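Local coordinates for acetyl-CoA acetyltransferase (Elizabethkingia anophelis NUHP1, PDB 6BN2), which probably catalyses the transfer of an acetyl group between two acetyl-CoA molecules, giving acetoacetyl-CoA, at residues Val12-Ala17 / Ala281-Tyr286; Asn125-Pro130 / Leu257-Ser262. All coordinates share one frame; numbering follows the deposited sequence.

Contact 1 of 2, residues Val12-Ala17 / Ala281-Tyr286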
loop_
_atom_site.group_PDB
_atom_site.type_symbol
_atom_site.label_atom_id
_atom_site.label_comp_id
_atom_site.label_asym_id
_atom_site.label_seq_id
_atom_site.Cartn_x
_atom_site.Cartn_y
_atom_site.Cartn_z
ATOM N N VAL A 12 19.469 -7.115 9.526
ATOM C CA VAL A 12 19.069 -6.623 8.216
ATOM C C VAL A 12 20.030 -5.523 7.820
ATOM O O VAL A 12 20.195 -4.547 8.562
ATOM C CB VAL A 12 17.631 -6.079 8.213
ATOM C CG1 VAL A 12 17.206 -5.725 6.778
ATOM C CG2 VAL A 12 16.704 -7.112 8.836
ATOM N N PHE A 13 20.651 -5.677 6.663
ATOM C CA PHE A 13 21.635 -4.724 6.173
ATOM C C PHE A 13 21.136 -4.015 4.929
ATOM O O PHE A 13 20.388 -4.581 4.134
ATOM C CB PHE A 13 22.942 -5.435 5.854
ATOM C CG PHE A 13 23.613 -5.986 7.058
ATOM C CD1 PHE A 13 24.506 -5.199 7.778
ATOM C CD2 PHE A 13 23.335 -7.272 7.497
ATOM C CE1 PHE A 13 25.123 -5.697 8.912
ATOM C CE2 PHE A 13 23.950 -7.773 8.630
ATOM C CZ PHE A 13 24.845 -6.985 9.335
ATOM N N ILE A 14 21.558 -2.763 4.772
ATOM C CA ILE A 14 21.297 -1.987 3.564
ATOM C C ILE A 14 22.549 -2.086 2.716
ATOM O O ILE A 14 23.621 -1.630 3.141
ATOM C CB ILE A 14 20.970 -0.521 3.890
ATOM C CG1 ILE A 14 19.691 -0.439 4.731
ATOM C CG2 ILE A 14 20.807 0.282 2.594
ATOM C CD1 ILE A 14 19.516 0.925 5.401
ATOM N N VAL A 15 22.433 -2.696 1.536
ATOM C CA VAL A 15 23.609 -2.902 0.692
ATOM C C VAL A 15 23.688 -1.889 -0.447
ATOM O O VAL A 15 24.762 -1.733 -1.041
ATOM C CB VAL A 15 23.684 -4.350 0.145
ATOM C CG1 VAL A 15 23.987 -5.336 1.283
ATOM C CG2 VAL A 15 22.420 -4.751 -0.608
ATOM N N SER A 16 22.593 -1.208 -0.772
ATOM C CA SER A 16 22.659 -0.092 -1.709
ATOM C C SER A 16 21.478 0.824 -1.428
ATOM O O SER A 16 20.468 0.404 -0.857
ATOM C CB SER A 16 22.652 -0.571 -3.164
ATOM O OG SER A 16 21.428 -1.207 -3.458
ATOM N N ALA A 17 21.629 2.085 -1.823
ATOM C CA ALA A 17 20.633 3.109 -1.501
ATOM C C ALA A 17 20.820 4.283 -2.445
ATOM O O ALA A 17 21.888 4.908 -2.442
ATOM C CB ALA A 17 20.778 3.564 -0.040
ATOM N N ALA A 281 25.176 0.040 5.693
ATOM C CA ALA A 281 24.652 0.343 7.014
ATOM C C ALA A 281 23.827 -0.849 7.476
ATOM O O ALA A 281 23.427 -1.696 6.676
ATOM C CB ALA A 281 23.785 1.610 7.003
ATOM N N LYS A 282 23.581 -0.899 8.777
ATOM C CA LYS A 282 22.727 -1.916 9.382
ATOM C C LYS A 282 21.468 -1.237 9.892
ATOM O O LYS A 282 21.536 -0.135 10.437
ATOM C CB LYS A 282 23.472 -2.611 10.536
ATOM C CG LYS A 282 22.630 -3.589 11.335
ATOM C CD LYS A 282 23.518 -4.284 12.373
ATOM C CE LYS A 282 22.726 -4.729 13.588
ATOM N NZ LYS A 282 23.601 -5.471 14.554
ATOM N N ILE A 283 20.309 -1.865 9.699
ATOM C CA ILE A 283 19.083 -1.339 10.298
ATOM C C ILE A 283 19.042 -1.821 11.742
ATOM O O ILE A 283 19.050 -3.025 12.000
ATOM C CB ILE A 283 17.836 -1.784 9.524
ATOM C CG1 ILE A 283 17.830 -1.128 8.136
ATOM C CG2 ILE A 283 16.566 -1.397 10.298
ATOM C CD1 ILE A 283 16.707 -1.640 7.203
ATOM N N VAL A 284 19.032 -0.886 12.687
ATOM C CA VAL A 284 19.090 -1.258 14.100
ATOM C C VAL A 284 17.692 -1.488 14.666
ATOM O O VAL A 284 17.446 -2.499 15.336
ATOM C CB VAL A 284 19.838 -0.181 14.900
ATOM C CG1 VAL A 284 19.845 -0.534 16.380
ATOM C CG2 VAL A 284 21.269 -0.018 14.373
ATOM N N SER A 285 16.783 -0.552 14.393
ATOM C CA SER A 285 15.420 -0.603 14.905
ATOM C C SER A 285 14.559 0.380 14.127
ATOM O O SER A 285 15.056 1.200 13.345
ATOM C CB SER A 285 15.368 -0.267 16.394
ATOM O OG SER A 285 15.770 1.089 16.568
ATOM N N TYR A 286 13.255 0.305 14.374
ATOM C CA TYR A 286 12.311 1.187 13.696
ATOM C C TYR A 286 11.019 1.158 14.494
ATOM O O TYR A 286 10.799 0.258 15.312
ATOM C CB TYR A 286 12.059 0.768 12.223
ATOM C CG TYR A 286 11.908 -0.724 12.134
ATOM C CD1 TYR A 286 10.696 -1.330 12.452
ATOM C CD2 TYR A 286 12.990 -1.535 11.819
ATOM C CE1 TYR A 286 10.567 -2.703 12.459
ATOM C CE2 TYR A 286 12.869 -2.914 11.815
ATOM C CZ TYR A 286 11.656 -3.486 12.137
ATOM O OH TYR A 286 11.521 -4.861 12.173
HETATM O O HOH W 1 19.733 -5.571 11.974
#

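Contact 2 of 2, residues Asn125-Pro130 / Leu257-Ser262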
loop_
_atom_site.group_PDB
_atom_site.type_symbol
_atom_site.label_atom_id
_atom_site.label_comp_id
_atom_site.label_asym_id
_atom_site.label_seq_id
_atom_site.Cartn_x
_atom_site.Cartn_y
_atom_site.Cartn_z
ATOM N N ASN A 125 4.887 11.126 -8.564
ATOM C CA ASN A 125 4.900 12.224 -9.525
ATOM C C ASN A 125 3.675 13.071 -9.209
ATOM O O ASN A 125 2.555 12.751 -9.622
ATOM C CB ASN A 125 4.911 11.734 -10.966
ATOM C CG ASN A 125 5.106 12.878 -11.926
ATOM O OD1 ASN A 125 4.390 13.864 -11.837
ATOM N ND2 ASN A 125 6.120 12.791 -12.795
ATOM N N MET A 126 3.893 14.134 -8.440
ATOM C CA MET A 126 2.776 14.968 -8.033
ATOM C C MET A 126 2.250 15.782 -9.206
ATOM O O MET A 126 1.050 16.072 -9.254
ATOM C CB MET A 126 3.218 15.828 -6.854
ATOM C CG MET A 126 3.627 14.914 -5.691
ATOM S SD MET A 126 4.108 15.740 -4.156
ATOM C CE MET A 126 2.521 16.324 -3.531
ATOM N N SER A 127 3.117 16.083 -10.187
ATOM C CA SER A 127 2.693 16.805 -11.389
ATOM C C SER A 127 1.614 16.051 -12.161
ATOM O O SER A 127 0.791 16.673 -12.847
ATOM C CB SER A 127 3.890 17.037 -12.312
ATOM O OG SER A 127 4.919 17.773 -11.676
ATOM N N GLN A 128 1.630 14.724 -12.108
ATOM C CA GLN A 128 0.734 13.900 -12.921
ATOM C C GLN A 128 -0.507 13.430 -12.172
ATOM O O GLN A 128 -1.297 12.653 -12.732
ATOM C CB GLN A 128 1.493 12.702 -13.499
ATOM C CG GLN A 128 2.514 13.104 -14.594
ATOM C CD GLN A 128 3.070 11.899 -15.355
ATOM O OE1 GLN A 128 2.696 10.751 -15.095
ATOM N NE2 GLN A 128 3.986 12.161 -16.290
ATOM N N VAL A 129 -0.736 13.904 -10.954
ATOM C CA VAL A 129 -1.920 13.430 -10.218
ATOM C C VAL A 129 -3.166 14.003 -10.876
ATOM O O VAL A 129 -3.202 15.209 -11.158
ATOM C CB VAL A 129 -1.837 13.842 -8.745
ATOM C CG1 VAL A 129 -3.115 13.437 -7.992
ATOM C CG2 VAL A 129 -0.619 13.178 -8.098
ATOM N N PRO A 130 -4.180 13.204 -11.170
ATOM C CA PRO A 130 -5.338 13.732 -11.894
ATOM C C PRO A 130 -6.294 14.489 -10.981
ATOM O O PRO A 130 -6.145 14.530 -9.761
ATOM C CB PRO A 130 -6.014 12.477 -12.470
ATOM C CG PRO A 130 -5.509 11.339 -11.679
ATOM C CD PRO A 130 -4.223 11.736 -10.999
ATOM N N LEU A 257 5.597 20.887 -3.783
ATOM C CA LEU A 257 5.140 19.667 -4.435
ATOM C C LEU A 257 6.222 19.238 -5.417
ATOM O O LEU A 257 6.783 20.081 -6.125
ATOM C CB LEU A 257 3.826 19.929 -5.160
ATOM C CG LEU A 257 2.792 20.738 -4.364
ATOM C CD1 LEU A 257 1.536 20.970 -5.198
ATOM C CD2 LEU A 257 2.452 20.038 -3.055
ATOM N N ASN A 258 6.542 17.939 -5.451
ATOM C CA ASN A 258 7.704 17.505 -6.223
ATOM C C ASN A 258 7.519 16.103 -6.786
ATOM O O ASN A 258 6.621 15.357 -6.396
ATOM C CB ASN A 258 8.972 17.546 -5.373
ATOM C CG ASN A 258 9.315 18.951 -4.941
ATOM O OD1 ASN A 258 8.871 19.406 -3.887
ATOM N ND2 ASN A 258 10.099 19.659 -5.773
ATOM N N ASP A 259 8.393 15.767 -7.733
ATOM C CA ASP A 259 8.426 14.475 -8.409
ATOM C C ASP A 259 9.770 13.806 -8.125
ATOM O O ASP A 259 10.815 14.454 -8.225
ATOM C CB ASP A 259 8.252 14.652 -9.934
ATOM C CG ASP A 259 7.024 15.491 -10.310
ATOM O OD1 ASP A 259 6.010 15.447 -9.576
ATOM O OD2 ASP A 259 7.066 16.205 -11.342
ATOM N N GLY A 260 9.761 12.518 -7.795
ATOM C CA GLY A 260 11.026 11.831 -7.538
ATOM C C GLY A 260 10.789 10.436 -6.998
ATOM O O GLY A 260 9.667 10.053 -6.666
ATOM N N ALA A 261 11.877 9.661 -6.918
ATOM C CA ALA A 261 11.776 8.311 -6.363
ATOM C C ALA A 261 13.088 7.944 -5.683
ATOM O O ALA A 261 14.106 8.627 -5.836
ATOM C CB ALA A 261 11.429 7.277 -7.448
ATOM N N SER A 262 13.049 6.842 -4.928
ATOM C CA SER A 262 14.219 6.389 -4.180
ATOM C C SER A 262 14.095 4.884 -3.960
ATOM O O SER A 262 12.993 4.315 -4.005
ATOM C CB SER A 262 14.344 7.126 -2.840
ATOM O OG SER A 262 13.088 7.134 -2.164
#

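Contact 1 of 2, residues Val12-Ala17 / Ala281-Tyr286
V12, F13 and I14 run antiparallel to I283, K282 and A281, the N-to-C directions of the two strand axes 145° apart and their closest approach 4.6 Å. F13 and K282 form a non-hydrogen-bonded pair; on one side of it I283 N donates to V12 O (2.9 Å), and on the other I14 N donates to A281 O (2.9 Å), backed by a weak bond from A281 N to I14 O. One water accepts from V12 N and donates to I283 O, bridging the two backbones. V12, I14, A281 and I283 share a face. There I283 sends CG1 across the I14 side chain at about a right angle, 3.8 Å from I14 CD1, while I283 CD1 lies 4.1 Å from V12 CG1; V12 also packs on helix 98-111. On the other face the F13 ring meets the aliphatic start of K282 obliquely, F13 CE1 3.9 Å from K282 CB. With CG anti to its backbone N (chi1 174°) and the chain extended, K282 carries NZ away to a salt bridge with E11. Backbone bonds and aliphatic packing thus join the N-terminal and C-terminal thiolase regions in one sheet, while the K282 ammonium, on the F13 side, is probably balanced by E11.

Contact 2 of 2, residues Asn125-Pro130 / Leu257-Ser262
D259 and N125 lay their flat side-chain ends over one another, carboxylate and amide stacked with planes 26° apart. N125 OD1 comes within 3.2 Å of D259 OD1, a meeting of two acceptors that the donors of the following turn probably offset. S127 N gives a nearly straight bond to D259 OD1 (3.0 Å), arriving on its syn side and slightly out of the carboxylate plane, while M126 N reaches the same oxygen in a short but bent, weak bond. The second oxygen, D259 OD2, accepts from S127 OG through its syn lone pair (2.7 Å). With its OG beside its own backbone N (chi1 -59°), S127 grips both carboxylate oxygens; the hydroxyl also pairs with M26 N. N125 has further partners: its OD1 takes a weak bond from Q128 N, and its ND2 is bonded to V32 O and L29 O. M126 lies against the strand, M126 CG only 3.1 Å from N258 O, a buried oxygen with no polar partner in the model. M126 SD accepts weakly from N258 N (3.5 Å), and the bend at chi3 (73°) brings M126 CE to 3.7 Å from L257 CD2, where the two side chains cross at about a right angle beside helix 149-155. N258 turns its CB away from this loop; its OD1 bonds to T256 OG1 and H356 N, and its ND2 to G23 O and E226 OE1. H356 is the predicted proton acceptor, so N258 belongs to the surroundings of the probable active site. The donors gathered at D259 would favour a charged carboxylate, which in turn would fasten the turn after strand 117-125 to the start of strand 258-268.

Overall arrangement
Both contacts are largely buried and reach the same mixed sheet, in which strands 12-24 and 258-268 are neighbours, yet they lie on opposite sides of the chain's centre, their own centres about 26 Å apart. Contact 2 is nested along the chain inside the loop closed by contact 1. Contact 1 is regular strand pairing between the N-terminal and C-terminal thiolase regions; contact 2 stays within the N-terminal one and ties a loop to a strand end through side-chain acceptors. Contact 1 lies away from the known and predicted sites, whereas contact 2 adjoins the predicted catalytic H356. Segments of both reach the second subunit: Y286 bonds to its D114, V129 to its R136, and P130 packs on its I133.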